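Long-range contacts in putative diflavin flavoprotein A 3 (Nostoc sp., PDB 3FNI), which probably carries electrons from NADH to oxygen, reducing it to water, and is represented here by its flavodoxin-like domain: residues A[7-12]-A[34-39]; A[60-65]-A[90-95]; A[102-107]-A[121-126]. All blocks are in the same frame, centred on the assembly; numbering follows the deposited sequence.

Contact 1: residues A[7-12]-A[34-39]; sequences IGVFYV and VGVDVV
Strands 7-11 and 35-39 lie parallel at one margin of the flavodoxin-like sheet, in a beta-alpha-beta unit connected by helix 18-31. The amides of I7, V9 and Y11 donate to the carbonyls of G35, D37 and V39, and D37 and V39 donate back to I7 O and V9 O. The straightest of the five bonds runs from V9 N to D37 O (2.9 Å, 176° at the hydrogen), in the carbonyl plane. At the start of the pair I7 N reaches G35 O at 3.0 Å from well above that carbonyl's plane, bent to 143°. On the face carrying I7 and V9, packing is tight: V9 CG2 and V36 CG2 are only 3.3 Å apart. The Y11 ring brings CE1 to 3.7 Å from V38 CG1. On the reverse face F10 and V39 lie side by side, with F10 CD2 3.7 Å from V39 CB. Helix 47-55 covers this side, L50 and V54 meeting F10 and L53 meeting V39, while I29 of helix 18-31 packs on I7. The D37 carboxylate is held by S6 OG and a salt bridge to R56. A CB on G8 would come within 2.6 Å of F10 CE1, which fits the glycine found there.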
loop_
_atom_site.group_PDB
_atom_site.type_symbol
_atom_site.label_atom_id
_atom_site.label_comp_id
_atom_site.label_asym_id
_atom_site.label_seq_id
_atom_site.Cartn_x
_atom_site.Cartn_y
_atom_site.Cartn_z
ATOM N N ILE A 7 5.013 0.415 -8.208
ATOM C CA ILE A 7 4.734 0.506 -6.790
ATOM C C ILE A 7 3.539 -0.404 -6.564
ATOM O O ILE A 7 2.562 -0.348 -7.308
ATOM C CB ILE A 7 4.420 1.964 -6.387
ATOM C CG1 ILE A 7 3.739 2.010 -5.021
ATOM C CG2 ILE A 7 3.565 2.612 -7.450
ATOM C CD1 ILE A 7 2.251 1.717 -5.058
ATOM N N GLY A 8 3.631 -1.258 -5.553
ATOM C CA GLY A 8 2.550 -2.185 -5.271
ATOM C C GLY A 8 1.497 -1.642 -4.331
ATOM O O GLY A 8 1.808 -1.102 -3.268
ATOM N N VAL A 9 0.242 -1.799 -4.737
ATOM C CA VAL A 9 -0.911 -1.353 -3.967
ATOM C C VAL A 9 -1.687 -2.602 -3.555
ATOM O O VAL A 9 -2.240 -3.311 -4.398
ATOM C CB VAL A 9 -1.806 -0.431 -4.819
ATOM C CG1 VAL A 9 -3.013 0.012 -4.019
ATOM C CG2 VAL A 9 -1.002 0.780 -5.282
ATOM N N PHE A 10 -1.717 -2.874 -2.253
ATOM C CA PHE A 10 -2.398 -4.055 -1.743
ATOM C C PHE A 10 -3.515 -3.700 -0.778
ATOM O O PHE A 10 -3.284 -3.030 0.228
ATOM C CB PHE A 10 -1.404 -4.963 -1.020
ATOM C CG PHE A 10 -0.135 -5.207 -1.775
ATOM C CD1 PHE A 10 0.818 -4.200 -1.913
ATOM C CD2 PHE A 10 0.128 -6.456 -2.322
ATOM C CE1 PHE A 10 2.020 -4.436 -2.581
ATOM C CE2 PHE A 10 1.322 -6.707 -2.993
ATOM C CZ PHE A 10 2.272 -5.695 -3.122
ATOM N N TYR A 11 -4.722 -4.161 -1.077
ATOM C CA TYR A 11 -5.860 -3.886 -0.217
ATOM C C TYR A 11 -7.025 -4.817 -0.539
ATOM O O TYR A 11 -6.989 -5.542 -1.530
ATOM C CB TYR A 11 -6.302 -2.426 -0.367
ATOM C CG TYR A 11 -6.950 -2.096 -1.696
ATOM C CD1 TYR A 11 -6.182 -1.849 -2.833
ATOM C CD2 TYR A 11 -8.340 -2.030 -1.813
ATOM C CE1 TYR A 11 -6.781 -1.539 -4.057
ATOM C CE2 TYR A 11 -8.952 -1.721 -3.032
ATOM C CZ TYR A 11 -8.169 -1.475 -4.148
ATOM O OH TYR A 11 -8.770 -1.153 -5.347
ATOM N N VAL A 12 -8.055 -4.796 0.302
ATOM C CA VAL A 12 -9.230 -5.639 0.089
ATOM C C VAL A 12 -10.295 -4.842 -0.672
ATOM O O VAL A 12 -10.902 -3.912 -0.138
ATOM C CB VAL A 12 -9.778 -6.176 1.456
ATOM C CG1 VAL A 12 -9.738 -5.073 2.505
ATOM C CG2 VAL A 12 -11.205 -6.709 1.290
ATOM N N VAL A 34 5.095 6.796 -12.637
ATOM C CA VAL A 34 5.526 5.535 -12.038
ATOM C C VAL A 34 4.399 4.504 -12.168
ATOM O O VAL A 34 3.227 4.824 -11.963
ATOM C CB VAL A 34 5.897 5.724 -10.542
ATOM C CG1 VAL A 34 6.135 4.374 -9.870
ATOM C CG2 VAL A 34 7.139 6.582 -10.433
ATOM N N GLY A 35 4.762 3.275 -12.524
ATOM C CA GLY A 35 3.771 2.225 -12.693
ATOM C C GLY A 35 3.169 1.728 -11.392
ATOM O O GLY A 35 3.617 2.101 -10.313
ATOM N N VAL A 36 2.155 0.874 -11.488
ATOM C CA VAL A 36 1.508 0.346 -10.297
ATOM C C VAL A 36 0.907 -1.045 -10.524
ATOM O O VAL A 36 0.421 -1.346 -11.613
ATOM C CB VAL A 36 0.390 1.313 -9.821
ATOM C CG1 VAL A 36 -0.694 1.406 -10.870
ATOM C CG2 VAL A 36 -0.181 0.852 -8.505
ATOM N N ASP A 37 0.975 -1.892 -9.499
ATOM C CA ASP A 37 0.405 -3.234 -9.562
ATOM C C ASP A 37 -0.580 -3.379 -8.406
ATOM O O ASP A 37 -0.219 -3.221 -7.239
ATOM C CB ASP A 37 1.493 -4.314 -9.469
ATOM C CG ASP A 37 2.395 -4.350 -10.701
ATOM O OD1 ASP A 37 3.317 -3.515 -10.803
ATOM O OD2 ASP A 37 2.176 -5.208 -11.577
ATOM N N VAL A 38 -1.829 -3.674 -8.736
ATOM C CA VAL A 38 -2.862 -3.804 -7.721
ATOM C C VAL A 38 -3.165 -5.260 -7.383
ATOM O O VAL A 38 -3.359 -6.100 -8.268
ATOM C CB VAL A 38 -4.167 -3.117 -8.176
ATOM C CG1 VAL A 38 -5.149 -3.045 -7.023
ATOM C CG2 VAL A 38 -3.861 -1.726 -8.707
ATOM N N VAL A 39 -3.216 -5.544 -6.089
ATOM C CA VAL A 39 -3.490 -6.885 -5.614
ATOM C C VAL A 39 -4.619 -6.860 -4.593
ATOM O O VAL A 39 -4.589 -6.081 -3.643
ATOM C CB VAL A 39 -2.229 -7.497 -4.967
ATOM C CG1 VAL A 39 -2.510 -8.911 -4.492
ATOM C CG2 VAL A 39 -1.089 -7.494 -5.967
#

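Contact 2: residues A[60-65]-A[90-95]; sequences LVIGMS and VGIFET
The F93 ring lies over the backbone of G63, whose CA stands 3.6 Å from the ring centroid and 15° off the normal, a CH-pi contact. The phenyl gets there because its CG takes the crowded position between backbone N and carbonyl carbon (chi1 66°), swinging it across to the neighbouring strand. V61 CG1 meets the ring at its edge, 4.0 Å from F93 CE2, and I25 and A22 of helix 18-31 touch it. An alanine in place of F93 would remove the ring over G63 CA and at V61 CG1, and would probably loosen the packing between this face of the sheet and helix 18-31. On the other face, L60 CB touches V90 CG2 at 3.6 Å, and the selenium of M64, its chain bent back, comes 3.5 Å from I92 CG2. These parallel strands belong to a beta-alpha-beta unit around helix 70-83, in the middle of the flavodoxin-like sheet. L60 O accepts G91 N at 2.9 Å; M64 N meets F93 O at 3.1 Å, nearly along the C=O axis. T95 CG2 abuts M64 O at 3.2 Å. Its OG1 turns to D100 OD1 and G97 N, while E94 OE1 takes the amide of I124.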
loop_
_atom_site.group_PDB
_atom_site.type_symbol
_atom_site.label_atom_id
_atom_site.label_comp_id
_atom_site.label_asym_id
_atom_site.label_seq_id
_atom_site.Cartn_x
_atom_site.Cartn_y
_atom_site.Cartn_z
ATOM N N LEU A 60 5.390 0.717 -1.849
ATOM C CA LEU A 60 4.267 -0.102 -1.397
ATOM C C LEU A 60 3.151 0.700 -0.727
ATOM O O LEU A 60 3.396 1.680 -0.026
ATOM C CB LEU A 60 4.765 -1.181 -0.434
ATOM C CG LEU A 60 5.854 -2.112 -0.974
ATOM C CD1 LEU A 60 6.524 -2.835 0.173
ATOM C CD2 LEU A 60 5.248 -3.092 -1.964
ATOM N N VAL A 61 1.917 0.274 -0.960
ATOM C CA VAL A 61 0.768 0.930 -0.373
ATOM C C VAL A 61 -0.138 -0.178 0.123
ATOM O O VAL A 61 -0.515 -1.074 -0.636
ATOM C CB VAL A 61 0.038 1.811 -1.402
ATOM C CG1 VAL A 61 -1.133 2.538 -0.747
ATOM C CG2 VAL A 61 1.019 2.820 -1.989
ATOM N N ILE A 62 -0.466 -0.118 1.410
ATOM C CA ILE A 62 -1.304 -1.129 2.033
ATOM C C ILE A 62 -2.596 -0.567 2.607
ATOM O O ILE A 62 -2.606 0.492 3.229
ATOM C CB ILE A 62 -0.547 -1.849 3.171
ATOM C CG1 ILE A 62 0.824 -2.320 2.677
ATOM C CG2 ILE A 62 -1.374 -3.025 3.679
ATOM C CD1 ILE A 62 0.776 -3.208 1.462
ATOM N N GLY A 63 -3.687 -1.294 2.377
ATOM C CA GLY A 63 -4.982 -0.899 2.897
ATOM C C GLY A 63 -5.327 -1.891 3.992
ATOM O O GLY A 63 -5.055 -3.079 3.849
HETATM N N MSE A 64 -5.910 -1.419 5.089
HETATM C CA MSE A 64 -6.256 -2.308 6.189
HETATM C C MSE A 64 -7.370 -3.290 5.833
HETATM O O MSE A 64 -8.273 -2.978 5.055
HETATM C CB MSE A 64 -6.662 -1.495 7.421
HETATM C CG MSE A 64 -5.588 -0.530 7.910
HETATM SE SE MSE A 64 -3.838 -1.354 8.078
HETATM C CE MSE A 64 -4.272 -2.687 9.418
ATOM N N SER A 65 -7.291 -4.485 6.408
ATOM C CA SER A 65 -8.283 -5.515 6.164
ATOM C C SER A 65 -9.253 -5.648 7.327
ATOM O O SER A 65 -8.978 -5.194 8.444
ATOM C CB SER A 65 -7.606 -6.856 5.910
ATOM O OG SER A 65 -7.089 -6.910 4.592
ATOM N N VAL A 90 6.909 2.433 2.242
ATOM C CA VAL A 90 5.553 1.924 2.374
ATOM C C VAL A 90 4.604 2.898 3.074
ATOM O O VAL A 90 4.968 3.537 4.063
ATOM C CB VAL A 90 5.574 0.559 3.134
ATOM C CG1 VAL A 90 5.937 0.782 4.599
ATOM C CG2 VAL A 90 4.239 -0.163 2.992
ATOM N N GLY A 91 3.393 3.009 2.527
ATOM C CA GLY A 91 2.366 3.869 3.095
ATOM C C GLY A 91 1.138 3.024 3.397
ATOM O O GLY A 91 0.869 2.061 2.683
ATOM N N ILE A 92 0.381 3.383 4.430
ATOM C CA ILE A 92 -0.794 2.603 4.818
ATOM C C ILE A 92 -2.038 3.458 5.069
ATOM O O ILE A 92 -1.956 4.529 5.671
ATOM C CB ILE A 92 -0.485 1.769 6.098
ATOM C CG1 ILE A 92 0.678 0.801 5.806
ATOM C CG2 ILE A 92 -1.736 1.017 6.560
ATOM C CD1 ILE A 92 1.189 0.015 7.012
ATOM N N PHE A 93 -3.193 2.978 4.611
ATOM C CA PHE A 93 -4.435 3.711 4.815
ATOM C C PHE A 93 -5.527 2.880 5.459
ATOM O O PHE A 93 -5.565 1.654 5.307
ATOM C CB PHE A 93 -4.946 4.296 3.490
ATOM C CG PHE A 93 -5.369 3.266 2.473
ATOM C CD1 PHE A 93 -6.668 2.765 2.458
ATOM C CD2 PHE A 93 -4.472 2.820 1.506
ATOM C CE1 PHE A 93 -7.068 1.844 1.492
ATOM C CE2 PHE A 93 -4.863 1.896 0.536
ATOM C CZ PHE A 93 -6.162 1.410 0.529
ATOM N N GLU A 94 -6.393 3.570 6.204
ATOM C CA GLU A 94 -7.541 2.961 6.868
ATOM C C GLU A 94 -8.628 2.953 5.808
ATOM O O GLU A 94 -8.549 3.707 4.842
ATOM C CB GLU A 94 -8.019 3.801 8.060
ATOM C CG GLU A 94 -7.071 3.874 9.230
ATOM C CD GLU A 94 -7.756 4.373 10.505
ATOM O OE1 GLU A 94 -8.760 5.103 10.404
ATOM O OE2 GLU A 94 -7.286 4.044 11.607
ATOM N N THR A 95 -9.654 2.131 5.991
ATOM C CA THR A 95 -10.711 2.038 4.990
ATOM C C THR A 95 -12.010 2.753 5.326
ATOM O O THR A 95 -12.776 3.091 4.428
ATOM C CB THR A 95 -11.063 0.573 4.713
ATOM O OG1 THR A 95 -11.720 0.026 5.864
ATOM C CG2 THR A 95 -9.797 -0.233 4.415
#

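Contact 3: residues A[102-107]-A[121-126]; sequences PIDPLL and AIRIKQ
The charged part of this contact is a salt bridge between D104, in the first turn of helix 103-112, and R123, in the loop that follows strand 116-117. R123 is extended from CG to NE and delivers its guanidinium to the helix, where NH1 donates to D104 OD1 at 2.9 Å with 161° at the hydrogen. The oxygen sits at the edge of the guanidinium, in its plane, but the nitrogen approaches OD1 from above the carboxylate plane, the two flat groups being tilted 30° apart. The grip is therefore single-pronged: D104 OD2 stays 3.7 Å from R123 NH2. Both residues are exposed to solvent, which would probably weaken the attraction, whereas the nearby helix start is likely to favour the charged carboxylate.

Apolar contacts lie beneath. The methyl of A121 is met by two side chains one helical turn apart, I103 with CD1 at 3.7 Å and L107 with CD2 at 3.4 Å. The latter is tighter than usual van der Waals contact, and L107 has chi1 at -128°, far from a staggered position. I103 reaches A121 along an extended chain while its other branch, CG2, lies 3.4 Å from R123 NH2, so that one residue packs against both the methyl and the guanidinium.

Within the helix, L107 N bonds to I103 O at 3.0 Å, in keeping with the one-turn spacing that puts both side chains on the A121 side.

The arrangement joins the start of helix 103-112 to the loop leading to helix 130-152 in the flavodoxin-like domain. I103 and L107 also rest on I92 of strand 89-93, and I122 packs on F93 of the same strand, placing helix and loop together beside its C-terminal end.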
loop_
_atom_site.group_PDB
_atom_site.type_symbol
_atom_site.label_atom_id
_atom_site.label_comp_id
_atom_site.label_asym_id
_atom_site.label_seq_id
_atom_site.Cartn_x
_atom_site.Cartn_y
_atom_site.Cartn_z
ATOM N N PRO A 102 -6.050 -3.087 13.540
ATOM C CA PRO A 102 -5.252 -1.974 14.076
ATOM C C PRO A 102 -4.143 -1.588 13.109
ATOM O O PRO A 102 -3.259 -2.393 12.816
ATOM C CB PRO A 102 -4.695 -2.538 15.379
ATOM C CG PRO A 102 -5.734 -3.525 15.793
ATOM C CD PRO A 102 -6.113 -4.203 14.497
ATOM N N ILE A 103 -4.183 -0.354 12.621
ATOM C CA ILE A 103 -3.174 0.116 11.681
ATOM C C ILE A 103 -1.789 0.288 12.316
ATOM O O ILE A 103 -0.788 -0.152 11.755
ATOM C CB ILE A 103 -3.624 1.442 11.009
ATOM C CG1 ILE A 103 -2.486 2.011 10.156
ATOM C CG2 ILE A 103 -4.075 2.439 12.063
ATOM C CD1 ILE A 103 -2.915 3.137 9.247
ATOM N N ASP A 104 -1.732 0.904 13.488
ATOM C CA ASP A 104 -0.457 1.134 14.164
ATOM C C ASP A 104 0.450 -0.076 14.280
ATOM O O ASP A 104 1.637 0.014 13.978
ATOM C CB ASP A 104 -0.707 1.742 15.535
ATOM C CG ASP A 104 -1.271 3.137 15.435
ATOM O OD1 ASP A 104 -0.565 4.023 14.899
ATOM O OD2 ASP A 104 -2.417 3.345 15.873
ATOM N N PRO A 105 -0.089 -1.222 14.733
ATOM C CA PRO A 105 0.724 -2.430 14.864
ATOM C C PRO A 105 1.433 -2.785 13.558
ATOM O O PRO A 105 2.588 -3.200 13.563
ATOM C CB PRO A 105 -0.299 -3.480 15.276
ATOM C CG PRO A 105 -1.235 -2.685 16.127
ATOM C CD PRO A 105 -1.429 -1.435 15.309
ATOM N N LEU A 106 0.740 -2.605 12.442
ATOM C CA LEU A 106 1.315 -2.916 11.147
ATOM C C LEU A 106 2.344 -1.861 10.728
ATOM O O LEU A 106 3.359 -2.177 10.113
ATOM C CB LEU A 106 0.210 -3.013 10.096
ATOM C CG LEU A 106 0.679 -3.545 8.743
ATOM C CD1 LEU A 106 1.228 -4.952 8.921
ATOM C CD2 LEU A 106 -0.477 -3.538 7.753
ATOM N N LEU A 107 2.058 -0.607 11.056
ATOM C CA LEU A 107 2.945 0.505 10.749
ATOM C C LEU A 107 4.309 0.238 11.386
ATOM O O LEU A 107 5.347 0.416 10.752
ATOM C CB LEU A 107 2.341 1.792 11.314
ATOM C CG LEU A 107 2.162 3.022 10.421
ATOM C CD1 LEU A 107 1.750 2.627 9.033
ATOM C CD2 LEU A 107 1.120 3.943 11.054
ATOM N N ALA A 121 0.527 7.851 7.774
ATOM C CA ALA A 121 -0.568 6.892 7.627
ATOM C C ALA A 121 -1.905 7.618 7.532
ATOM O O ALA A 121 -2.272 8.366 8.437
ATOM C CB ALA A 121 -0.588 5.921 8.803
ATOM N N ILE A 122 -2.633 7.409 6.437
ATOM C CA ILE A 122 -3.920 8.068 6.278
ATOM C C ILE A 122 -4.983 7.376 7.124
ATOM O O ILE A 122 -5.258 6.185 6.968
ATOM C CB ILE A 122 -4.364 8.125 4.786
ATOM C CG1 ILE A 122 -5.735 7.469 4.615
ATOM C CG2 ILE A 122 -3.328 7.471 3.900
ATOM C CD1 ILE A 122 -6.308 7.590 3.237
ATOM N N ARG A 123 -5.574 8.143 8.031
ATOM C CA ARG A 123 -6.585 7.623 8.929
ATOM C C ARG A 123 -7.965 8.174 8.579
ATOM O O ARG A 123 -8.101 9.336 8.192
ATOM C CB ARG A 123 -6.189 7.976 10.364
ATOM C CG ARG A 123 -4.802 7.446 10.731
ATOM C CD ARG A 123 -4.276 8.087 11.992
ATOM N NE ARG A 123 -2.927 7.639 12.334
ATOM C CZ ARG A 123 -2.643 6.477 12.914
ATOM N NH1 ARG A 123 -1.384 6.160 13.190
ATOM N NH2 ARG A 123 -3.617 5.630 13.221
ATOM N N ILE A 124 -8.981 7.326 8.695
ATOM C CA ILE A 124 -10.351 7.719 8.381
ATOM C C ILE A 124 -11.262 7.493 9.567
ATOM O O ILE A 124 -11.548 6.350 9.925
ATOM C CB ILE A 124 -10.925 6.910 7.181
ATOM C CG1 ILE A 124 -10.296 7.389 5.869
ATOM C CG2 ILE A 124 -12.436 7.069 7.116
ATOM C CD1 ILE A 124 -8.854 7.021 5.729
ATOM N N LYS A 125 -11.716 8.584 10.177
ATOM C CA LYS A 125 -12.613 8.498 11.331
ATOM C C LYS A 125 -14.039 8.785 10.877
ATOM O O LYS A 125 -14.999 8.292 11.468
ATOM C CB LYS A 125 -12.222 9.524 12.402
ATOM C CG LYS A 125 -10.737 9.578 12.739
ATOM C CD LYS A 125 -10.122 10.901 12.292
ATOM C CE LYS A 125 -10.796 12.085 12.987
ATOM N NZ LYS A 125 -10.217 13.398 12.578
ATOM N N GLN A 126 -14.153 9.589 9.823
ATOM C CA GLN A 126 -15.436 9.988 9.260
ATOM C C GLN A 126 -15.520 9.621 7.781
ATOM O O GLN A 126 -14.509 9.288 7.160
ATOM C CB GLN A 126 -15.604 11.498 9.421
ATOM C CG GLN A 126 -15.529 11.972 10.868
ATOM C CD GLN A 126 -15.572 13.483 10.989
ATOM O OE1 GLN A 126 -14.622 14.177 10.617
ATOM N NE2 GLN A 126 -16.684 14.005 11.505
#

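In the fold
Contacts 1 and 2 are strand pairings in one parallel sheet, joined through the neighbouring strands 6-11 and 57-63: G8 O and F10 N probably bond to V61, and F10 packs on I62. Contact 2 is buried in the middle of the sheet, whereas contact 1 includes the outermost strand 35-40 and is only partly buried. Contact 3, also partly buried, has no strand pairing; a salt bridge at the surface and a few methyl contacts do the work. It meets contact 2 through E94, whose backbone N probably bonds to I122 O, at the C-terminal end of strand 89-93. Contacts 1 and 3 do not touch, their centres being about 18 Å apart.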